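Local coordinates for phosphoribosylaminoimidazole-succinocarboxamide synthase (Pyrococcus horikoshii, PDB 3U55), which catalyses the ATP-driven joining of L-aspartate to a carboxylated aminoimidazole ribotide, yielding SAICAR in de novo purine biosynthesis, at residues K13-I18 against L78-L83; D29-F34 against A40-K45; S53-K58 against R230-K235; V91-V96 against T196-D201; K210-F215 against I221-E226. All coordinates share one frame; numbering follows the deposited sequence.

Contact 1 of 5, residues K13-I18 against L78-L83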
# COMPACT_ATOMS: atom_id res chain seq x y z
N LYS A 13 11.26 7.45 23.22
CA LYS A 13 10.32 7.17 24.31
C LYS A 13 10.58 5.83 24.98
O LYS A 13 11.03 4.88 24.34
CB LYS A 13 8.87 7.21 23.81
CG LYS A 13 8.35 8.58 23.38
CD LYS A 13 6.81 8.65 23.38
CE LYS A 13 6.15 7.49 22.62
NZ LYS A 13 6.60 7.37 21.20
N LYS A 14 10.27 5.76 26.28
CA LYS A 14 10.38 4.52 27.05
C LYS A 14 9.06 4.19 27.76
O LYS A 14 8.40 5.08 28.29
CB LYS A 14 11.52 4.63 28.07
N MET A 15 8.69 2.91 27.75
CA MET A 15 7.47 2.45 28.41
C MET A 15 7.81 1.67 29.68
O MET A 15 8.61 0.73 29.64
CB MET A 15 6.62 1.59 27.46
CG MET A 15 6.28 2.24 26.12
SD MET A 15 5.31 3.76 26.23
CE MET A 15 3.64 3.12 26.29
N ILE A 16 7.20 2.07 30.79
CA ILE A 16 7.44 1.44 32.09
C ILE A 16 6.14 0.95 32.74
O ILE A 16 5.32 1.77 33.17
N PRO A 17 5.96 -0.38 32.84
CA PRO A 17 4.74 -1.00 33.37
C PRO A 17 4.47 -0.67 34.84
O PRO A 17 5.38 -0.74 35.67
CB PRO A 17 5.01 -2.50 33.22
CG PRO A 17 6.09 -2.60 32.20
CD PRO A 17 6.94 -1.40 32.41
N ILE A 18 3.23 -0.30 35.14
CA ILE A 18 2.78 -0.09 36.51
C ILE A 18 1.94 -1.30 36.94
O ILE A 18 2.25 -1.96 37.94
CB ILE A 18 1.97 1.22 36.68
CG1 ILE A 18 2.87 2.44 36.45
CG2 ILE A 18 1.31 1.29 38.06
CD1 ILE A 18 2.11 3.73 36.24
N LEU A 78 4.26 10.55 31.32
CA LEU A 78 2.81 10.52 31.25
C LEU A 78 2.34 9.17 31.78
O LEU A 78 3.00 8.16 31.58
CB LEU A 78 2.30 10.70 29.81
CG LEU A 78 2.64 11.95 28.98
CD1 LEU A 78 1.61 12.10 27.85
CD2 LEU A 78 2.68 13.20 29.84
N ILE A 79 1.19 9.17 32.45
CA ILE A 79 0.52 7.93 32.81
C ILE A 79 -0.51 7.67 31.72
O ILE A 79 -1.33 8.53 31.41
CB ILE A 79 -0.17 8.00 34.18
CG1 ILE A 79 0.83 8.44 35.25
CG2 ILE A 79 -0.75 6.63 34.54
CD1 ILE A 79 0.17 8.90 36.53
N VAL A 80 -0.43 6.47 31.14
CA VAL A 80 -1.26 6.09 30.00
C VAL A 80 -1.93 4.74 30.27
O VAL A 80 -1.43 3.92 31.04
CB VAL A 80 -0.44 6.06 28.66
CG1 VAL A 80 0.10 7.45 28.32
CG2 VAL A 80 0.69 5.03 28.71
N GLU A 81 -3.08 4.54 29.63
CA GLU A 81 -3.84 3.30 29.72
C GLU A 81 -3.11 2.17 28.98
O GLU A 81 -2.61 2.38 27.88
CB GLU A 81 -5.21 3.54 29.09
CG GLU A 81 -6.20 2.40 29.20
CD GLU A 81 -7.52 2.71 28.52
OE1 GLU A 81 -7.61 3.76 27.83
OE2 GLU A 81 -8.46 1.91 28.66
N LYS A 82 -3.04 0.99 29.60
CA LYS A 82 -2.54 -0.20 28.91
C LYS A 82 -3.55 -0.67 27.86
O LYS A 82 -4.75 -0.73 28.13
CB LYS A 82 -2.24 -1.34 29.91
CG LYS A 82 -1.52 -2.53 29.28
CD LYS A 82 -1.23 -3.64 30.28
CE LYS A 82 -0.36 -4.72 29.63
NZ LYS A 82 -0.12 -5.90 30.51
N LEU A 83 -3.05 -0.99 26.67
CA LEU A 83 -3.89 -1.43 25.55
C LEU A 83 -3.28 -2.63 24.86
O LEU A 83 -2.07 -2.84 24.93
CB LEU A 83 -4.05 -0.30 24.53
CG LEU A 83 -4.60 1.06 24.96
CD1 LEU A 83 -4.35 2.08 23.85
CD2 LEU A 83 -6.08 0.99 25.31
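Met15 and Ile18 each send a side-chain end to strand 77-81, meeting Val80 and Ile79, in a four-stranded antiparallel sheet with the order 13-17, 22-27, 77-81, 69-72. The two segments are therefore next-but-one neighbours, with strand 22-27 between them. The CA atoms of Met15 and Val80 are 9.6 Å apart, too far for backbone bonds between the two segments, and side chains alone bridge the gap. Starting at the first residue, Lys13 lies along Met25 and Phe27 of strand 22-27 and carries its ammonium to Asp190 and Glu191, with which it forms salt bridges. Lys14 then fixes the strand by backbone hydrogen bonds to Glu26. Met15 comes next, over the same face of the sheet as Lys13. Its chain is bent at all three torsions, the last of them chi3 at -86°, and this folding lets it rest on Leu23 and Met25 while the terminal methyl reaches past them. Met15 CE stands 4.3 Å from Val80 CG2, a light apolar touch near solvent. Ile16 bonds through its backbone to Ile24. Past Pro17 the chain leaves the strand, and Ile18 meets the second segment. Its longer branch runs out extended and brings the end methyl to the short branch of Ile79. Both isoleucines also touch a neighbouring molecule in the crystal. On the far side Ile79 is bonded through its backbone to Ile70 and Gly71. The closest approach of the pair is Ile18 CD1 to Ile79 CG2, 4.4 Å.

Contact 2 of 5, residues D29-F34 against A40-K45. With SO4 (sulfate ion), chain C.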
# COMPACT_ATOMS: atom_id res chain seq x y z
N ASP A 29 15.35 12.64 25.35
CA ASP A 29 15.96 13.67 24.51
C ASP A 29 16.58 13.11 23.22
O ASP A 29 17.03 13.88 22.37
CB ASP A 29 16.99 14.48 25.30
CG ASP A 29 16.34 15.43 26.31
OD1 ASP A 29 17.09 16.06 27.08
OD2 ASP A 29 15.09 15.54 26.32
N ASP A 30 16.58 11.79 23.10
CA ASP A 30 17.14 11.10 21.92
C ASP A 30 16.31 11.33 20.67
O ASP A 30 15.08 11.33 20.71
CB ASP A 30 17.24 9.59 22.17
CG ASP A 30 18.15 9.24 23.34
OD1 ASP A 30 17.77 8.35 24.13
OD2 ASP A 30 19.23 9.84 23.46
N ALA A 31 17.01 11.53 19.55
CA ALA A 31 16.38 11.63 18.24
C ALA A 31 17.02 10.66 17.26
O ALA A 31 18.24 10.53 17.20
CB ALA A 31 16.46 13.07 17.72
N THR A 32 16.17 9.97 16.50
CA THR A 32 16.63 9.04 15.47
C THR A 32 15.96 9.36 14.14
O THR A 32 14.82 9.80 14.11
CB THR A 32 16.34 7.55 15.81
OG1 THR A 32 14.96 7.39 16.15
CG2 THR A 32 17.21 7.07 16.97
N ALA A 33 16.69 9.14 13.05
CA ALA A 33 16.14 9.35 11.72
C ALA A 33 16.71 8.35 10.74
O ALA A 33 17.70 7.68 11.04
CB ALA A 33 16.40 10.78 11.25
N PHE A 34 16.08 8.26 9.57
CA PHE A 34 16.53 7.40 8.47
C PHE A 34 16.86 5.98 8.93
O PHE A 34 17.97 5.49 8.72
CB PHE A 34 17.72 8.04 7.74
CG PHE A 34 17.49 9.48 7.34
CD1 PHE A 34 16.42 9.83 6.51
CD2 PHE A 34 18.36 10.47 7.77
CE1 PHE A 34 16.22 11.16 6.14
CE2 PHE A 34 18.17 11.80 7.40
CZ PHE A 34 17.09 12.14 6.59
N ALA A 40 21.10 11.75 17.39
CA ALA A 40 21.55 12.90 18.17
C ALA A 40 20.68 13.05 19.42
O ALA A 40 19.59 12.48 19.50
CB ALA A 40 21.51 14.18 17.34
N ARG A 41 21.18 13.81 20.39
CA ARG A 41 20.42 14.12 21.60
C ARG A 41 20.18 15.62 21.69
O ARG A 41 21.10 16.42 21.53
CB ARG A 41 21.17 13.66 22.85
CG ARG A 41 21.41 12.16 22.94
CD ARG A 41 22.06 11.77 24.27
NE ARG A 41 21.11 11.81 25.38
CZ ARG A 41 20.97 12.82 26.23
NH1 ARG A 41 21.72 13.91 26.12
NH2 ARG A 41 20.07 12.75 27.21
N PHE A 42 18.92 16.00 21.93
CA PHE A 42 18.55 17.41 22.01
C PHE A 42 17.98 17.74 23.38
O PHE A 42 16.89 17.28 23.73
CB PHE A 42 17.54 17.76 20.91
CG PHE A 42 18.08 17.62 19.52
CD1 PHE A 42 18.81 18.66 18.94
CD2 PHE A 42 17.86 16.46 18.78
CE1 PHE A 42 19.31 18.54 17.65
CE2 PHE A 42 18.36 16.33 17.49
CZ PHE A 42 19.09 17.37 16.92
N LYS A 43 18.73 18.53 24.14
CA LYS A 43 18.38 18.83 25.53
C LYS A 43 17.05 19.58 25.61
O LYS A 43 16.91 20.69 25.09
CB LYS A 43 19.50 19.63 26.22
CG LYS A 43 19.19 20.07 27.64
CD LYS A 43 19.12 18.90 28.62
CE LYS A 43 18.78 19.40 30.02
NZ LYS A 43 18.75 18.29 31.02
N GLY A 44 16.08 18.95 26.27
CA GLY A 44 14.75 19.52 26.43
C GLY A 44 13.70 19.00 25.46
O GLY A 44 12.52 19.32 25.61
N LYS A 45 14.11 18.21 24.47
CA LYS A 45 13.16 17.69 23.48
C LYS A 45 12.09 16.81 24.14
O LYS A 45 10.91 16.91 23.80
CB LYS A 45 13.87 16.91 22.37
CG LYS A 45 12.92 16.35 21.31
CD LYS A 45 13.63 15.65 20.16
CE LYS A 45 13.97 14.21 20.48
NZ LYS A 45 12.78 13.30 20.49
S SO4 C . 12.31 8.59 10.66
O1 SO4 C . 12.36 9.72 11.57
O2 SO4 C . 12.90 7.43 11.31
O3 SO4 C . 10.92 8.32 10.31
O4 SO4 C . 13.08 8.91 9.45
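Asp30 and Arg41 lie side by side and point the same way on one face of a beta hairpin, strands 30-33 and 38-41. Their carboxylate and guanidinium planes stand 75° apart; the salt bridge runs from Arg41 NE to Asp30 OD2, 3.3 Å, and its hydrogen bond is weak. A bend at chi3 (75°) swings the end of Arg41 round until one guanidinium face lies over Asp29 CB. Ala31 is on the other face of the hairpin, and its CB lies in the plane of the Phe42 ring, at the edge, 3.8 Å from Phe42 CE2. Asp29 faces the type II turn from Phe42 to Lys45 that leads into helix 45-62. Gly44 N meets Asp29 OD1 from above the carboxylate plane, at 3.2 Å, while OD2 accepts from Gly46 N; the carboxylate thus binds amides at the start of the helix. Lys45 gives a weak bond to Asp30 O, but its main partner is Asp195. Farther along, Phe34 N donates to a sulfate held also by Lys210 and Arg214. The backbone knits the strands: Phe42 N reaches Asp29 O almost straight (175°), and Ala31 and Ala40 form a hydrogen-bonded pair, Ala40 N to Ala31 O and Ala31 N to Ala40 O, the latter at 2.7 Å.

Contact 3 of 5, residues S53-K58 against R230-K235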
# COMPACT_ATOMS: atom_id res chain seq x y z
N SER A 53 2.20 16.58 23.64
CA SER A 53 1.33 15.41 23.59
C SER A 53 0.13 15.59 24.51
O SER A 53 -1.01 15.35 24.12
CB SER A 53 2.09 14.13 23.95
OG SER A 53 2.97 13.74 22.91
N VAL A 54 0.40 16.02 25.74
CA VAL A 54 -0.65 16.29 26.73
C VAL A 54 -1.66 17.29 26.19
O VAL A 54 -2.87 17.06 26.25
CB VAL A 54 -0.04 16.77 28.08
CG1 VAL A 54 -1.13 17.28 29.02
CG2 VAL A 54 0.71 15.64 28.74
N ILE A 55 -1.16 18.40 25.64
CA ILE A 55 -2.02 19.43 25.06
C ILE A 55 -2.94 18.83 23.98
O ILE A 55 -4.16 19.03 24.01
CB ILE A 55 -1.21 20.61 24.49
CG1 ILE A 55 -0.59 21.43 25.62
CG2 ILE A 55 -2.10 21.50 23.61
CD1 ILE A 55 0.58 22.30 25.20
N PHE A 56 -2.35 18.09 23.04
CA PHE A 56 -3.12 17.50 21.95
C PHE A 56 -4.10 16.43 22.43
O PHE A 56 -5.25 16.41 21.98
CB PHE A 56 -2.21 16.96 20.84
CG PHE A 56 -1.46 18.03 20.08
CD1 PHE A 56 -2.14 19.11 19.50
CD2 PHE A 56 -0.08 17.94 19.92
CE1 PHE A 56 -1.44 20.09 18.79
CE2 PHE A 56 0.62 18.91 19.20
CZ PHE A 56 -0.06 19.99 18.64
N PHE A 57 -3.66 15.54 23.32
CA PHE A 57 -4.56 14.51 23.89
C PHE A 57 -5.78 15.13 24.57
O PHE A 57 -6.90 14.66 24.38
CB PHE A 57 -3.85 13.59 24.89
CG PHE A 57 -2.90 12.60 24.26
CD1 PHE A 57 -3.21 11.96 23.07
CD2 PHE A 57 -1.70 12.29 24.90
CE1 PHE A 57 -2.32 11.03 22.50
CE2 PHE A 57 -0.81 11.36 24.35
CZ PHE A 57 -1.12 10.73 23.15
N LYS A 58 -5.55 16.17 25.37
CA LYS A 58 -6.64 16.84 26.07
C LYS A 58 -7.63 17.47 25.09
O LYS A 58 -8.84 17.33 25.26
CB LYS A 58 -6.10 17.90 27.04
CG LYS A 58 -5.55 17.31 28.33
CD LYS A 58 -4.86 18.38 29.17
CE LYS A 58 -4.49 17.84 30.55
NZ LYS A 58 -3.67 18.82 31.32
N ARG A 230 3.79 29.12 20.30
CA ARG A 230 2.61 29.46 19.49
C ARG A 230 1.34 28.82 20.01
O ARG A 230 0.27 29.44 19.97
CB ARG A 230 2.82 29.06 18.04
CG ARG A 230 3.72 29.99 17.29
CD ARG A 230 3.37 29.98 15.83
NE ARG A 230 4.57 30.13 15.02
CZ ARG A 230 4.56 30.25 13.70
NH1 ARG A 230 3.41 30.24 13.03
NH2 ARG A 230 5.71 30.38 13.05
N ILE A 231 1.46 27.58 20.50
CA ILE A 231 0.31 26.84 21.02
C ILE A 231 -0.09 27.34 22.41
O ILE A 231 -1.27 27.61 22.65
CB ILE A 231 0.57 25.31 21.00
CG1 ILE A 231 0.53 24.80 19.56
CG2 ILE A 231 -0.45 24.57 21.87
CD1 ILE A 231 1.05 23.38 19.37
N THR A 232 0.88 27.47 23.31
CA THR A 232 0.59 27.86 24.69
C THR A 232 0.41 29.36 24.91
O THR A 232 -0.33 29.77 25.80
CB THR A 232 1.66 27.34 25.67
OG1 THR A 232 2.93 27.93 25.35
CG2 THR A 232 1.78 25.82 25.58
N GLY A 233 1.10 30.16 24.10
CA GLY A 233 1.13 31.61 24.29
C GLY A 233 2.19 32.03 25.30
O GLY A 233 2.23 33.19 25.72
N GLU A 234 3.06 31.10 25.68
CA GLU A 234 4.11 31.37 26.67
C GLU A 234 5.39 30.56 26.40
O GLU A 234 5.34 29.49 25.79
CB GLU A 234 3.59 31.12 28.09
CG GLU A 234 3.09 29.70 28.36
CD GLU A 234 2.51 29.53 29.75
N LYS A 235 6.52 31.09 26.86
CA LYS A 235 7.82 30.44 26.71
C LYS A 235 7.94 29.21 27.62
O LYS A 235 7.45 29.23 28.75
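Ile231 and Ile55 bury the most surface where helix 220-232, near its C-terminal end, packs on helix 45-62; this is helix-to-helix packing through apolar side chains, with no hydrogen bond across it. Ile231 uses both its branches, in the one of its two deposited conformers described here. Ile231 CG2 sits 3.9 Å from Ile55 CG2, short branch against short branch. The longer branch crosses Phe56 at about a right angle, Ile231 CD1 lying 3.6 Å from Phe56 CZ at the far end of the ring. Ile55 has CG2 anti to the backbone N and CG1 beside it (chi1 -71°): the short branch goes to Ile231, the long one mainly to Thr232. Helix 143-165 adds to the packing, with Tyr163 touching both isoleucines and Leu160 and Leu164 touching Phe56. Just beyond, Gly233 follows the helix with a positive phi. Thr232 faces both ways here. Its hydroxyl is bonded to Tyr228 O one helical turn back, and Thr232 OG1 accepts from Glu234 N at 3.2 Å, an ST turn. The methyl faces the other helix, and Thr232 CG2 meets Ile55 CD1 at 3.7 Å.

Contact 4 of 5, residues V91-V96 against T196-D201. With SO4 (sulfate ion), chain B.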
# COMPACT_ATOMS: atom_id res chain seq x y z
N VAL A 91 -0.90 6.94 9.01
CA VAL A 91 -0.42 8.25 8.58
C VAL A 91 -1.52 9.00 7.83
O VAL A 91 -2.07 8.49 6.85
CB VAL A 91 0.86 8.10 7.72
CG1 VAL A 91 1.35 9.47 7.27
CG2 VAL A 91 1.96 7.33 8.48
N VAL A 92 -1.84 10.21 8.28
CA VAL A 92 -2.80 11.08 7.58
C VAL A 92 -2.03 12.22 6.94
O VAL A 92 -1.20 12.83 7.59
CB VAL A 92 -3.91 11.63 8.53
CG1 VAL A 92 -4.94 12.46 7.75
CG2 VAL A 92 -4.63 10.51 9.25
N ARG A 93 -2.30 12.50 5.67
CA ARG A 93 -1.54 13.51 4.92
C ARG A 93 -2.48 14.50 4.23
O ARG A 93 -3.40 14.11 3.52
CB ARG A 93 -0.60 12.83 3.91
CG ARG A 93 -0.10 11.41 4.34
CD ARG A 93 0.95 10.80 3.38
NE ARG A 93 2.24 11.44 3.61
CZ ARG A 93 3.35 10.84 4.04
NH1 ARG A 93 3.43 9.53 4.26
NH2 ARG A 93 4.42 11.60 4.21
N ASN A 94 -2.22 15.79 4.48
CA ASN A 94 -2.98 16.90 3.90
C ASN A 94 -2.20 17.61 2.80
O ASN A 94 -2.78 18.15 1.84
CB ASN A 94 -3.31 17.92 5.00
CG ASN A 94 -4.17 17.34 6.09
OD1 ASN A 94 -5.26 16.80 5.83
ND2 ASN A 94 -3.70 17.44 7.33
N VAL A 95 -0.88 17.63 2.97
CA VAL A 95 0.03 18.29 2.05
C VAL A 95 1.11 17.28 1.69
O VAL A 95 1.52 16.48 2.54
CB VAL A 95 0.67 19.53 2.72
CG1 VAL A 95 1.72 20.18 1.82
CG2 VAL A 95 -0.41 20.55 3.10
N VAL A 96 1.55 17.28 0.43
CA VAL A 96 2.58 16.33 -0.02
C VAL A 96 3.94 16.64 0.61
O VAL A 96 4.45 17.77 0.53
CB VAL A 96 2.69 16.25 -1.57
CG1 VAL A 96 3.85 15.39 -2.00
CG2 VAL A 96 1.39 15.71 -2.18
N THR A 196 6.26 13.35 15.52
CA THR A 196 5.33 12.48 14.79
C THR A 196 4.43 13.23 13.79
O THR A 196 3.63 12.61 13.09
CB THR A 196 4.45 11.67 15.76
OG1 THR A 196 3.73 12.56 16.62
CG2 THR A 196 5.30 10.71 16.58
N CYS A 197 4.58 14.54 13.72
CA CYS A 197 3.78 15.38 12.82
C CYS A 197 4.72 16.22 11.98
O CYS A 197 5.82 16.55 12.41
CB CYS A 197 2.89 16.33 13.61
SG CYS A 197 1.77 15.63 14.83
N ARG A 198 4.27 16.58 10.78
CA ARG A 198 4.89 17.68 10.06
C ARG A 198 4.08 18.95 10.26
O ARG A 198 2.87 18.98 9.99
CB ARG A 198 5.10 17.36 8.57
CG ARG A 198 6.28 16.44 8.33
CD ARG A 198 6.53 16.20 6.85
NE ARG A 198 7.70 15.33 6.67
CZ ARG A 198 7.64 14.00 6.61
NH1 ARG A 198 6.48 13.37 6.70
NH2 ARG A 198 8.75 13.29 6.45
N PHE A 199 4.75 19.98 10.78
CA PHE A 199 4.16 21.28 11.07
C PHE A 199 4.92 22.35 10.27
O PHE A 199 6.13 22.47 10.42
CB PHE A 199 4.34 21.65 12.55
CG PHE A 199 3.64 20.75 13.54
CD1 PHE A 199 2.31 20.36 13.37
CD2 PHE A 199 4.30 20.35 14.70
CE1 PHE A 199 1.67 19.57 14.32
CE2 PHE A 199 3.67 19.56 15.66
CZ PHE A 199 2.35 19.16 15.47
N TRP A 200 4.21 23.11 9.43
CA TRP A 200 4.83 24.22 8.69
C TRP A 200 4.25 25.56 9.14
O TRP A 200 3.05 25.67 9.38
CB TRP A 200 4.59 24.07 7.18
CG TRP A 200 5.33 22.95 6.50
CD1 TRP A 200 6.17 22.04 7.07
CD2 TRP A 200 5.25 22.61 5.11
NE1 TRP A 200 6.64 21.16 6.13
CE2 TRP A 200 6.09 21.49 4.91
CE3 TRP A 200 4.56 23.14 4.01
CZ2 TRP A 200 6.25 20.88 3.66
CZ3 TRP A 200 4.73 22.54 2.76
CH2 TRP A 200 5.57 21.43 2.60
N ASP A 201 5.10 26.58 9.24
CA ASP A 201 4.59 27.93 9.51
C ASP A 201 3.67 28.34 8.35
O ASP A 201 4.01 28.13 7.19
CB ASP A 201 5.72 28.94 9.66
CG ASP A 201 5.21 30.37 9.77
OD1 ASP A 201 4.54 30.68 10.77
OD2 ASP A 201 5.46 31.16 8.85
S SO4 B . 7.15 9.75 5.91
O1 SO4 B . 6.61 10.70 4.96
O2 SO4 B . 7.39 10.39 7.20
O3 SO4 B . 6.19 8.65 6.05
O4 SO4 B . 8.42 9.23 5.42
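Arg93 and Arg198 converge on one sulfate ion from two strands of the curled, six-stranded antiparallel sheet, 84-93 and 197-201, both of which pair with strand 169-180 between them. Each guanidinium turns an edge to the ion, with the sulfur in its plane, and the two planes are only 25° apart. Arg198 NH1 divides its bonding between sulfate O1 and O2, each at 3.2 Å, and Arg198 NH2 adds a bond to sulfate O2 at 3.3 Å. Arg93 NH2 points at sulfate O1 as well, though the modelled 2.5 Å is doubtfully short; Arg93 NH1 makes a weak bond to sulfate O3. The anion between them probably offsets the charges of the two cations, whose nearest nitrogens, Arg93 NH2 and Arg198 NH1, are 3.7 Å apart. Ser99 N also bonds to the ion. The sulfate probably came from the crystallisation liquor, and such a site would suit the phosphate of the ribotide substrate. The second shell is acidic: Glu118 pairs with Arg93 NH1, Asp173 with Arg198 NH1, and Asp211 with Arg198 NE. Arg198 reaches the ion with its chain extended from CG to NE, whereas Arg93 bends at chi3 (76°) to bring its nitrogens round. Farther out the chain turns a corner at Asn94, whose amide nitrogen is bonded to Leu171 O and Asn157 OD1. Beyond that corner Val95 points toward strand 197-201 and touches the six-membered part of the Trp200 indole. There Val95 CG1 comes to 3.9 Å from Trp200 CZ3.

Contact 5 of 5, residues K210-F215 against I221-E226. With SO4 (sulfate ion), chain C.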
# COMPACT_ATOMS: atom_id res chain seq x y z
N LYS A 210 10.41 17.51 13.21
CA LYS A 210 11.57 16.63 13.09
C LYS A 210 12.36 16.77 11.77
O LYS A 210 13.52 16.37 11.72
CB LYS A 210 11.13 15.18 13.31
CG LYS A 210 12.25 14.23 13.70
CD LYS A 210 11.69 12.82 13.83
CE LYS A 210 12.76 11.83 14.17
NZ LYS A 210 12.23 10.44 14.25
N ASP A 211 11.75 17.32 10.73
CA ASP A 211 12.45 17.54 9.45
C ASP A 211 13.63 18.51 9.58
O ASP A 211 14.57 18.48 8.78
CB ASP A 211 11.49 18.02 8.35
CG ASP A 211 10.74 16.88 7.66
OD1 ASP A 211 11.14 15.70 7.80
OD2 ASP A 211 9.76 17.17 6.96
N VAL A 212 13.59 19.35 10.61
CA VAL A 212 14.69 20.26 10.95
C VAL A 212 15.93 19.44 11.33
O VAL A 212 17.05 19.82 10.98
CB VAL A 212 14.27 21.24 12.07
CG1 VAL A 212 15.47 21.99 12.65
CG2 VAL A 212 13.24 22.23 11.53
N PHE A 213 15.71 18.33 12.03
CA PHE A 213 16.77 17.37 12.35
C PHE A 213 17.11 16.46 11.17
O PHE A 213 18.29 16.26 10.87
CB PHE A 213 16.40 16.55 13.58
CG PHE A 213 17.25 15.32 13.79
CD1 PHE A 213 18.62 15.43 14.05
CD2 PHE A 213 16.68 14.05 13.75
CE1 PHE A 213 19.40 14.30 14.25
CE2 PHE A 213 17.46 12.91 13.96
CZ PHE A 213 18.82 13.03 14.20
N ARG A 214 16.09 15.92 10.50
CA ARG A 214 16.29 15.05 9.34
C ARG A 214 17.17 15.71 8.27
O ARG A 214 18.07 15.07 7.71
CB ARG A 214 14.95 14.63 8.71
CG ARG A 214 14.18 13.56 9.47
CD ARG A 214 13.01 13.04 8.64
NE ARG A 214 12.12 12.20 9.44
CZ ARG A 214 10.94 12.58 9.92
NH1 ARG A 214 10.22 11.74 10.65
NH2 ARG A 214 10.47 13.80 9.69
N PHE A 215 16.91 16.99 7.99
CA PHE A 215 17.58 17.66 6.87
C PHE A 215 18.40 18.89 7.25
O PHE A 215 18.72 19.72 6.40
CB PHE A 215 16.56 17.99 5.78
CG PHE A 215 15.80 16.79 5.28
CD1 PHE A 215 16.45 15.80 4.55
CD2 PHE A 215 14.44 16.64 5.56
CE1 PHE A 215 15.75 14.68 4.10
CE2 PHE A 215 13.74 15.53 5.11
CZ PHE A 215 14.40 14.54 4.38
N ILE A 221 15.69 22.31 18.68
CA ILE A 221 15.11 22.77 19.94
C ILE A 221 14.37 24.10 19.74
O ILE A 221 13.25 24.27 20.24
CB ILE A 221 16.16 22.84 21.08
CG1 ILE A 221 16.49 21.43 21.59
CG2 ILE A 221 15.68 23.74 22.22
CD1 ILE A 221 15.28 20.64 22.11
N GLU A 222 14.98 25.02 19.00
CA GLU A 222 14.34 26.31 18.71
C GLU A 222 13.03 26.14 17.93
O GLU A 222 12.05 26.84 18.22
CB GLU A 222 15.30 27.26 17.98
CG GLU A 222 16.52 27.68 18.80
CD GLU A 222 16.18 28.17 20.20
OE1 GLU A 222 16.62 27.53 21.18
OE2 GLU A 222 15.45 29.19 20.32
N ALA A 223 13.01 25.22 16.98
CA ALA A 223 11.80 24.92 16.20
C ALA A 223 10.69 24.35 17.09
O ALA A 223 9.54 24.78 16.99
CB ALA A 223 12.12 23.98 15.04
N TYR A 224 11.04 23.42 17.97
CA TYR A 224 10.07 22.79 18.87
C TYR A 224 9.56 23.77 19.93
O TYR A 224 8.39 23.70 20.33
CB TYR A 224 10.67 21.55 19.55
CG TYR A 224 10.76 20.28 18.70
CD1 TYR A 224 11.09 20.34 17.34
CD2 TYR A 224 10.56 19.03 19.28
CE1 TYR A 224 11.19 19.17 16.57
CE2 TYR A 224 10.66 17.86 18.52
CZ TYR A 224 10.98 17.94 17.17
OH TYR A 224 11.06 16.78 16.42
N LYS A 225 10.44 24.67 20.37
CA LYS A 225 10.05 25.75 21.29
C LYS A 225 9.03 26.67 20.64
O LYS A 225 8.05 27.08 21.28
CB LYS A 225 11.26 26.58 21.73
CG LYS A 225 12.12 25.96 22.81
CD LYS A 225 13.33 26.84 23.08
CE LYS A 225 14.11 26.38 24.30
NZ LYS A 225 15.31 27.23 24.54
N GLU A 226 9.27 27.00 19.37
CA GLU A 226 8.41 27.91 18.61
C GLU A 226 7.00 27.35 18.52
O GLU A 226 6.03 28.08 18.75
CB GLU A 226 9.00 28.15 17.21
CG GLU A 226 9.12 29.62 16.82
CD GLU A 226 7.93 30.13 16.03
OE1 GLU A 226 7.13 30.91 16.58
OE2 GLU A 226 7.82 29.76 14.84
S SO4 C . 12.31 8.59 10.66
O1 SO4 C . 12.36 9.72 11.57
O2 SO4 C . 12.90 7.43 11.31
O3 SO4 C . 10.92 8.32 10.31
O4 SO4 C . 13.08 8.91 9.45
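Val212 and Ala223 make the apolar contact between the short helix 211-214 and helix 220-232, CG2 of the valine lying 4.1 Å from CB of the alanine. Tyr224 and Lys210 lie side by side, pointing the same way. Tyr224 OH packs 3.5 Å from Lys210 CB and stays close to the Lys210 backbone N without bonding to it; its hydrogen-bond partner is Asp195. The charged groups work on the other side of the short helix. The Lys210 chain leaves CB pointing away from the backbone N (chi1 -160°) and stays extended; Lys210 NZ reaches sulfate O1 at 2.8 Å and also bonds to Thr32 O. Arg214 offers an edge to the same ion, Arg214 NH1 meeting sulfate O1 at 3.1 Å, while Lys210 CD lies over one guanidinium face. Asp211 forms a salt bridge with that guanidinium: Arg214 NH2 bonds to Asp211 OD1 at 2.8 Å. As for the surroundings, Phe213 leans on Ala31 and Ala33 of strand 30-33 and meets the Phe42 ring steeply, and Ile221 and Tyr224 pack against helix 45-62, joining both helices to the N-terminal part of the fold.

Contact 4 lies nearest the chain's centre and, like contact 5, is mostly buried; contacts 1, 2 and 3 are partly buried, contact 1 being the thinnest. Helix 220-232 serves both contact 3 and contact 5, with side chains that are mainly apolar there. Contact 2 differs in being held by backbone and carboxylate hydrogen bonds. It shares a sulfate with contact 5, while contact 4 holds another. The two charged sites are joined by the Arg198–Asp211 salt bridge. Other links include Arg230 with Asp201, between contacts 3 and 4, and Leu78 packing on Val54, between contacts 1 and 3.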